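Local coordinates for protein KLLA0C04147p (Kluyveromyces lactis, PDB 5H2D) that binds ergosterol in its oxysterol-binding-related domain, the part studied here, and probably transfers sterols between membranes, at residues 95-98 with 99-103; 131-135 with 136-140; 331-334 with 335-339. All coordinates share one frame; numbering follows the deposited sequence.

Contact 1 (95-98 with 99-103); sequences STLR and LLYVA
Tyr101 lies one helical turn beyond Leu97, and the two side chains run next to each other in the same direction. The CB of Tyr101 starts about equally far, 3.9 Å, from the carbonyl oxygens of Leu97 and Arg98. With chi1 at -83°, CG turns beside the backbone N and opposite the carbonyl carbon, which leads the ring back over the preceding turn. Tyr101 CD1 then passes 3.5 Å from Leu97 O, an oxygen already bonded to Tyr101 N (N-H...O angle 162°). Farther out, Tyr101 CE1 rests 3.7 Å from Leu97 CD1, and the ring also meets Phe92, planes about 60° apart, and Pro308. This is intrahelical i/i+4 packing on helix 95-108, which in this oxysterol-binding-related domain lies against strands 199-203, 236-241 and 265-272. The CD1 methyl of Leu97 is shared, since Leu100, whose side chain slants across that of Leu97, puts its CD2 3.8 Å from Leu97 CD1. Elsewhere on the helix, Val102 brings CG2 to 3.4 Å from Arg98 O, which also accepts the Val102 N-H. The Arg98 guanidinium covers Ser95 CA with one face, and its NE forms a salt bridge with Glu199 OE1.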
loop_
_atom_site.group_PDB
_atom_site.type_symbol
_atom_site.label_atom_id
_atom_site.label_comp_id
_atom_site.label_asym_id
_atom_site.label_seq_id
_atom_site.Cartn_x
_atom_site.Cartn_y
_atom_site.Cartn_z
ATOM N N SER A 95 -18.605 5.046 16.702
ATOM C CA SER A 95 -17.273 5.420 16.228
ATOM C C SER A 95 -16.220 4.377 16.586
ATOM O O SER A 95 -15.255 4.197 15.833
ATOM C CB SER A 95 -16.867 6.789 16.778
ATOM O OG SER A 95 -16.741 6.774 18.191
ATOM N N THR A 96 -16.379 3.681 17.723
ATOM C CA THR A 96 -15.386 2.676 18.102
ATOM C C THR A 96 -15.451 1.454 17.197
ATOM O O THR A 96 -14.429 0.786 16.993
ATOM C CB THR A 96 -15.556 2.253 19.565
ATOM O OG1 THR A 96 -16.777 1.514 19.731
ATOM C CG2 THR A 96 -15.559 3.473 20.467
ATOM N N LEU A 97 -16.634 1.142 16.659
ATOM C CA LEU A 97 -16.774 0.065 15.685
ATOM C C LEU A 97 -16.248 0.485 14.316
ATOM O O LEU A 97 -15.655 -0.335 13.603
ATOM C CB LEU A 97 -18.239 -0.381 15.600
ATOM C CG LEU A 97 -18.613 -1.520 14.641
ATOM C CD1 LEU A 97 -17.836 -2.789 14.952
ATOM C CD2 LEU A 97 -20.115 -1.801 14.671
ATOM N N ARG A 98 -16.426 1.750 13.941
ATOM C CA ARG A 98 -15.711 2.245 12.769
ATOM C C ARG A 98 -14.210 2.043 12.940
ATOM O O ARG A 98 -13.528 1.579 12.018
ATOM C CB ARG A 98 -16.035 3.718 12.520
ATOM C CG ARG A 98 -17.515 3.977 12.295
ATOM C CD ARG A 98 -17.776 5.262 11.509
ATOM N NE ARG A 98 -17.481 6.466 12.286
ATOM C CZ ARG A 98 -18.347 7.038 13.120
ATOM N NH1 ARG A 98 -18.006 8.129 13.794
ATOM N NH2 ARG A 98 -19.547 6.500 13.287
ATOM N N LEU A 99 -13.681 2.368 14.121
ATOM C CA LEU A 99 -12.249 2.210 14.358
ATOM C C LEU A 99 -11.828 0.746 14.276
ATOM O O LEU A 99 -10.757 0.433 13.753
ATOM C CB LEU A 99 -11.862 2.813 15.708
ATOM C CG LEU A 99 -10.388 2.734 16.095
ATOM C CD1 LEU A 99 -9.478 3.186 14.934
ATOM C CD2 LEU A 99 -10.071 3.533 17.353
ATOM N N LEU A 100 -12.648 -0.168 14.798
ATOM C CA LEU A 100 -12.318 -1.587 14.690
ATOM C C LEU A 100 -12.093 -1.986 13.237
ATOM O O LEU A 100 -11.115 -2.675 12.904
ATOM C CB LEU A 100 -13.430 -2.436 15.310
ATOM C CG LEU A 100 -13.300 -3.956 15.141
ATOM C CD1 LEU A 100 -12.082 -4.488 15.901
ATOM C CD2 LEU A 100 -14.575 -4.661 15.575
ATOM N N TYR A 101 -13.002 -1.573 12.357
ATOM C CA TYR A 101 -12.883 -1.959 10.957
ATOM C C TYR A 101 -11.757 -1.204 10.254
ATOM O O TYR A 101 -11.086 -1.781 9.390
ATOM C CB TYR A 101 -14.232 -1.785 10.258
ATOM C CG TYR A 101 -15.138 -2.985 10.484
ATOM C CD1 TYR A 101 -15.608 -3.293 11.758
ATOM C CD2 TYR A 101 -15.513 -3.807 9.434
ATOM C CE1 TYR A 101 -16.414 -4.394 11.975
ATOM C CE2 TYR A 101 -16.319 -4.911 9.640
ATOM C CZ TYR A 101 -16.775 -5.193 10.916
ATOM O OH TYR A 101 -17.589 -6.282 11.151
ATOM N N VAL A 102 -11.515 0.061 10.619
ATOM C CA VAL A 102 -10.324 0.760 10.125
ATOM C C VAL A 102 -9.070 -0.012 10.510
ATOM O O VAL A 102 -8.174 -0.240 9.680
ATOM C CB VAL A 102 -10.279 2.209 10.652
ATOM C CG1 VAL A 102 -8.884 2.818 10.456
ATOM C CG2 VAL A 102 -11.321 3.070 9.955
ATOM N N ALA A 103 -8.984 -0.433 11.777
ATOM C CA ALA A 103 -7.812 -1.160 12.250
ATOM C C ALA A 103 -7.619 -2.450 11.476
ATOM O O ALA A 103 -6.501 -2.788 11.073
ATOM C CB ALA A 103 -7.946 -1.467 13.741
#

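Contact 2 (131-135 with 136-140); sequences YSRPD and KSYRF
Arg133 runs its aliphatic stem alongside Tyr138, its partner in a hydrogen-bonded antiparallel pair near the end of the beta hairpin 128-133/138-146. Arg133 CB stands over the ring face in a CH-pi contact, 4.0 Å from the Tyr138 ring centroid, while Arg133 CG approaches Tyr138 OH at 3.4 Å. The backbone N of Arg133 bonds to Tyr138 O at 170°. A G1 beta bulge adjoins the turn: Ser137, with positive phi, and Tyr138 both face Arg133, whose carbonyl oxygen accepts Lys136 N from above its plane and Ser137 N more weakly. The Tyr138 OH sits at the edge of the Tyr131 ring, near its plane, 3.6 Å from Tyr131 CE2. Bends at chi2 and chi3 (-70° and -67°) curl the arginine chain so that its head is held flat from two directions. NE and NH2 grip Asp135 in a side-on salt bridge, NE to OD1 and NH2 to OD2, each on a syn lone pair, and NH1 donates to Tyr131 OH, which has a second partner in Thr336. Shortening Arg133 to an alanine would keep CB on the ring but is likely to leave the Asp135 carboxylate without its mate and Tyr131 OH without the NH1 donor. That carboxylate may also ease the closeness of Lys136 NZ to Arg133 NH2, 4.2 Å apart; Lys136 CE lies 3.6 Å from Asp135 OD2.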
loop_
_atom_site.group_PDB
_atom_site.type_symbol
_atom_site.label_atom_id
_atom_site.label_comp_id
_atom_site.label_asym_id
_atom_site.label_seq_id
_atom_site.Cartn_x
_atom_site.Cartn_y
_atom_site.Cartn_z
ATOM N N TYR A 131 -4.601 4.068 -10.459
ATOM C CA TYR A 131 -5.419 2.856 -10.450
ATOM C C TYR A 131 -6.799 3.228 -9.930
ATOM O O TYR A 131 -6.942 3.625 -8.767
ATOM C CB TYR A 131 -4.768 1.775 -9.585
ATOM C CG TYR A 131 -5.459 0.432 -9.500
ATOM C CD1 TYR A 131 -5.280 -0.524 -10.496
ATOM C CD2 TYR A 131 -6.227 0.093 -8.389
ATOM C CE1 TYR A 131 -5.879 -1.774 -10.406
ATOM C CE2 TYR A 131 -6.827 -1.161 -8.284
ATOM C CZ TYR A 131 -6.648 -2.082 -9.292
ATOM O OH TYR A 131 -7.230 -3.317 -9.183
ATOM N N SER A 132 -7.810 3.114 -10.787
ATOM C CA SER A 132 -9.180 3.373 -10.373
ATOM C C SER A 132 -9.996 2.100 -10.502
ATOM O O SER A 132 -9.721 1.244 -11.349
ATOM C CB SER A 132 -9.807 4.490 -11.209
ATOM O OG SER A 132 -9.103 5.705 -11.027
ATOM N N ARG A 133 -11.003 1.972 -9.637
ATOM C CA ARG A 133 -11.871 0.798 -9.634
ATOM C C ARG A 133 -13.305 1.290 -9.750
ATOM O O ARG A 133 -13.936 1.641 -8.745
ATOM C CB ARG A 133 -11.648 -0.044 -8.382
ATOM C CG ARG A 133 -10.344 -0.856 -8.419
ATOM C CD ARG A 133 -10.391 -1.993 -9.421
ATOM N NE ARG A 133 -11.361 -2.999 -9.002
ATOM C CZ ARG A 133 -11.067 -4.107 -8.334
ATOM N NH1 ARG A 133 -9.809 -4.392 -8.012
ATOM N NH2 ARG A 133 -12.038 -4.942 -7.983
ATOM N N PRO A 134 -13.845 1.345 -10.973
ATOM C CA PRO A 134 -15.242 1.780 -11.132
ATOM C C PRO A 134 -16.203 0.966 -10.286
ATOM O O PRO A 134 -17.175 1.514 -9.751
ATOM C CB PRO A 134 -15.498 1.577 -12.633
ATOM C CG PRO A 134 -14.134 1.605 -13.274
ATOM C CD PRO A 134 -13.199 1.019 -12.257
ATOM N N ASP A 135 -15.940 -0.336 -10.145
ATOM C CA ASP A 135 -16.810 -1.227 -9.385
ATOM C C ASP A 135 -16.780 -0.946 -7.889
ATOM O O ASP A 135 -17.695 -1.373 -7.174
ATOM C CB ASP A 135 -16.433 -2.693 -9.650
ATOM C CG ASP A 135 -14.972 -3.005 -9.332
ATOM O OD1 ASP A 135 -14.092 -2.177 -9.651
ATOM O OD2 ASP A 135 -14.709 -4.093 -8.777
ATOM N N LYS A 136 -15.753 -0.250 -7.402
ATOM C CA LYS A 136 -15.610 0.100 -5.997
ATOM C C LYS A 136 -15.698 1.602 -5.752
ATOM O O LYS A 136 -15.657 2.033 -4.597
ATOM C CB LYS A 136 -14.268 -0.423 -5.459
ATOM C CG LYS A 136 -14.035 -1.903 -5.681
ATOM C CD LYS A 136 -15.132 -2.736 -5.026
ATOM C CE LYS A 136 -14.854 -4.216 -5.148
ATOM N NZ LYS A 136 -13.795 -4.659 -4.210
ATOM N N SER A 137 -15.784 2.402 -6.809
ATOM C CA SER A 137 -15.894 3.856 -6.726
ATOM C C SER A 137 -14.692 4.516 -6.054
ATOM O O SER A 137 -14.839 5.551 -5.395
ATOM C CB SER A 137 -17.189 4.268 -6.025
ATOM O OG SER A 137 -18.312 3.898 -6.814
ATOM N N TYR A 138 -13.474 3.983 -6.231
ATOM C CA TYR A 138 -12.310 4.693 -5.719
ATOM C C TYR A 138 -11.277 4.935 -6.816
ATOM O O TYR A 138 -11.240 4.248 -7.841
ATOM C CB TYR A 138 -11.656 3.972 -4.515
ATOM C CG TYR A 138 -10.920 2.665 -4.774
ATOM C CD1 TYR A 138 -9.705 2.648 -5.448
ATOM C CD2 TYR A 138 -11.400 1.457 -4.263
ATOM C CE1 TYR A 138 -9.016 1.464 -5.651
ATOM C CE2 TYR A 138 -10.711 0.267 -4.452
ATOM C CZ TYR A 138 -9.518 0.278 -5.149
ATOM O OH TYR A 138 -8.832 -0.903 -5.334
ATOM N N ARG A 139 -10.438 5.945 -6.575
ATOM C CA ARG A 139 -9.306 6.264 -7.433
ATOM C C ARG A 139 -8.073 6.380 -6.555
ATOM O O ARG A 139 -8.123 7.002 -5.492
ATOM C CB ARG A 139 -9.539 7.565 -8.231
ATOM C CG ARG A 139 -9.577 8.837 -7.393
ATOM C CD ARG A 139 -10.010 10.030 -8.250
ATOM N NE ARG A 139 -9.716 11.287 -7.577
ATOM C CZ ARG A 139 -10.059 12.482 -8.034
ATOM N NH1 ARG A 139 -10.749 12.591 -9.167
ATOM N NH2 ARG A 139 -9.726 13.569 -7.357
ATOM N N PHE A 140 -6.979 5.771 -7.001
ATOM C CA PHE A 140 -5.685 5.792 -6.333
ATOM C C PHE A 140 -4.670 6.462 -7.243
ATOM O O PHE A 140 -4.618 6.173 -8.440
ATOM C CB PHE A 140 -5.214 4.360 -6.017
ATOM C CG PHE A 140 -3.770 4.259 -5.572
ATOM C CD1 PHE A 140 -3.445 4.330 -4.219
ATOM C CD2 PHE A 140 -2.751 4.067 -6.497
ATOM C CE1 PHE A 140 -2.119 4.230 -3.808
ATOM C CE2 PHE A 140 -1.420 3.960 -6.083
ATOM C CZ PHE A 140 -1.119 4.035 -4.739
HETATM O O HOH W 1 -19.440 1.354 -7.145
#

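Contact 3 (331-334 with 335-339); sequences TKFA and VTLNA
Thr336 clasps the carbonyl of Phe333 with two donors, and this is where the short helix 332-337 is most tightly drawn. The hydroxyl OG1 of Thr336 donates to Phe333 O over 2.7 Å, lying in the carbonyl plane, while the backbone N of Thr336 reaches the same oxygen at 3.0 Å from above that plane. A chi1 of 73° sets OG1 between the backbone N and the carbonyl carbon, which brings the hydroxyl back over the preceding turn and above one face of the Phe333 ring. Beside it, Leu337 CD2 meets Phe333 CE2 at 4.1 Å, the two side chains crossing at a slant. The first turn is secured by an N-cap: Thr331 OG1 accepts from Ala334 N at 2.9 Å, and Thr331 O takes the N-H of Val335. Toward its C-terminal end the helical bonding slackens. Thr336 N makes only a weak bond to Lys332 O, and Leu337 N turns to Ala334 O, three residues back, with an N-H...O angle of 168°, though the donor comes from above the carbonyl plane. Here a water enters, accepting from Asn338 N at 2.9 Å and standing 2.7 Å from Ala334 O, in the last turn where direct i to i+4 bonding has lapsed. Lys332, partly exposed, sends its NZ to Glu322 O. The Phe333 and Leu337 side of the helix lies against strand 128-133, where Leu337 touches Phe129, whereas Asn338, just past the helix, reaches Gln74 of helix 72-77 with OD1 and Glu363 of helix 357-363 with ND2.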
loop_
_atom_site.group_PDB
_atom_site.type_symbol
_atom_site.label_atom_id
_atom_site.label_comp_id
_atom_site.label_asym_id
_atom_site.label_seq_id
_atom_site.Cartn_x
_atom_site.Cartn_y
_atom_site.Cartn_z
ATOM N N THR A 331 -0.381 -12.051 -6.095
ATOM C CA THR A 331 -1.793 -12.224 -5.774
ATOM C C THR A 331 -2.660 -11.873 -6.981
ATOM O O THR A 331 -2.223 -11.208 -7.920
ATOM C CB THR A 331 -2.213 -11.323 -4.613
ATOM O OG1 THR A 331 -2.005 -9.952 -4.979
ATOM C CG2 THR A 331 -1.433 -11.655 -3.333
ATOM N N LYS A 332 -3.925 -12.298 -6.931
ATOM C CA LYS A 332 -4.879 -11.868 -7.950
ATOM C C LYS A 332 -4.925 -10.350 -8.043
ATOM O O LYS A 332 -4.903 -9.776 -9.139
ATOM C CB LYS A 332 -6.281 -12.400 -7.638
ATOM C CG LYS A 332 -6.517 -13.869 -7.917
ATOM C CD LYS A 332 -8.031 -14.112 -8.135
ATOM C CE LYS A 332 -8.635 -15.083 -7.129
ATOM N NZ LYS A 332 -8.720 -14.514 -5.752
ATOM N N PHE A 333 -5.005 -9.679 -6.888
ATOM C CA PHE A 333 -5.089 -8.226 -6.903
ATOM C C PHE A 333 -3.834 -7.622 -7.519
ATOM O O PHE A 333 -3.919 -6.699 -8.335
ATOM C CB PHE A 333 -5.301 -7.689 -5.488
ATOM C CG PHE A 333 -5.524 -6.203 -5.432
ATOM C CD1 PHE A 333 -6.763 -5.655 -5.753
ATOM C CD2 PHE A 333 -4.507 -5.346 -5.024
ATOM C CE1 PHE A 333 -6.968 -4.293 -5.692
ATOM C CE2 PHE A 333 -4.712 -3.984 -4.970
ATOM C CZ PHE A 333 -5.944 -3.455 -5.288
ATOM N N ALA A 334 -2.660 -8.141 -7.148
ATOM C CA ALA A 334 -1.430 -7.579 -7.691
ATOM C C ALA A 334 -1.354 -7.761 -9.198
ATOM O O ALA A 334 -0.817 -6.899 -9.894
ATOM C CB ALA A 334 -0.206 -8.202 -7.010
ATOM N N VAL A 335 -1.893 -8.869 -9.719
ATOM C CA VAL A 335 -1.911 -9.083 -11.163
ATOM C C VAL A 335 -2.664 -7.974 -11.887
ATOM O O VAL A 335 -2.341 -7.643 -13.041
ATOM C CB VAL A 335 -2.497 -10.478 -11.467
ATOM C CG1 VAL A 335 -2.849 -10.607 -12.962
ATOM C CG2 VAL A 335 -1.488 -11.556 -11.105
ATOM N N THR A 336 -3.646 -7.342 -11.225
ATOM C CA THR A 336 -4.405 -6.296 -11.913
ATOM C C THR A 336 -3.633 -4.987 -12.068
ATOM O O THR A 336 -4.026 -4.147 -12.888
ATOM C CB THR A 336 -5.729 -5.979 -11.197
ATOM O OG1 THR A 336 -5.484 -5.237 -9.987
ATOM C CG2 THR A 336 -6.526 -7.247 -10.900
ATOM N N LEU A 337 -2.548 -4.787 -11.315
ATOM C CA LEU A 337 -2.029 -3.439 -11.129
ATOM C C LEU A 337 -1.192 -2.967 -12.310
ATOM O O LEU A 337 -1.346 -1.827 -12.765
ATOM C CB LEU A 337 -1.195 -3.376 -9.848
ATOM C CG LEU A 337 -1.999 -3.560 -8.562
ATOM C CD1 LEU A 337 -1.073 -3.650 -7.349
ATOM C CD2 LEU A 337 -3.006 -2.444 -8.374
ATOM N N ASN A 338 -0.271 -3.802 -12.788
ATOM C CA ASN A 338 0.604 -3.419 -13.891
ATOM C C ASN A 338 0.040 -3.810 -15.250
ATOM O O ASN A 338 0.811 -4.013 -16.197
ATOM C CB ASN A 338 1.997 -4.026 -13.710
ATOM C CG ASN A 338 3.060 -3.239 -14.457
ATOM O OD1 ASN A 338 3.034 -2.015 -14.461
ATOM N ND2 ASN A 338 3.982 -3.944 -15.126
ATOM N N ALA A 339 -1.277 -3.905 -15.375
ATOM C CA ALA A 339 -1.897 -4.344 -16.628
ATOM C C ALA A 339 -1.926 -3.207 -17.639
ATOM O O ALA A 339 -2.496 -2.151 -17.348
ATOM C CB ALA A 339 -3.314 -4.831 -16.368
HETATM O O HOH W 2 0.686 -6.506 -12.148
#

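The three contacts follow one another along the chain, all within the oxysterol-binding family region. Contact 1, on helix 95-108, stands apart: its centre is about 22 Å from that of contact 2 and about 28 Å from that of contact 3, and it touches neither. Contacts 2 and 3 have centres about 14 Å apart and meet directly, bringing helix 332-337 from late in the sequence onto the hairpin 128-133/138-146. Tyr131 OH lies 2.7 Å from Thr336 OG1, probably hydrogen-bonded, and Phe333 CE1 packs on Arg133 NH1. Bound ergosterol is about 9 Å from the Phe140 side chain and about 10 Å from that of Leu337, so this junction lies near the sterol without either side chain touching it.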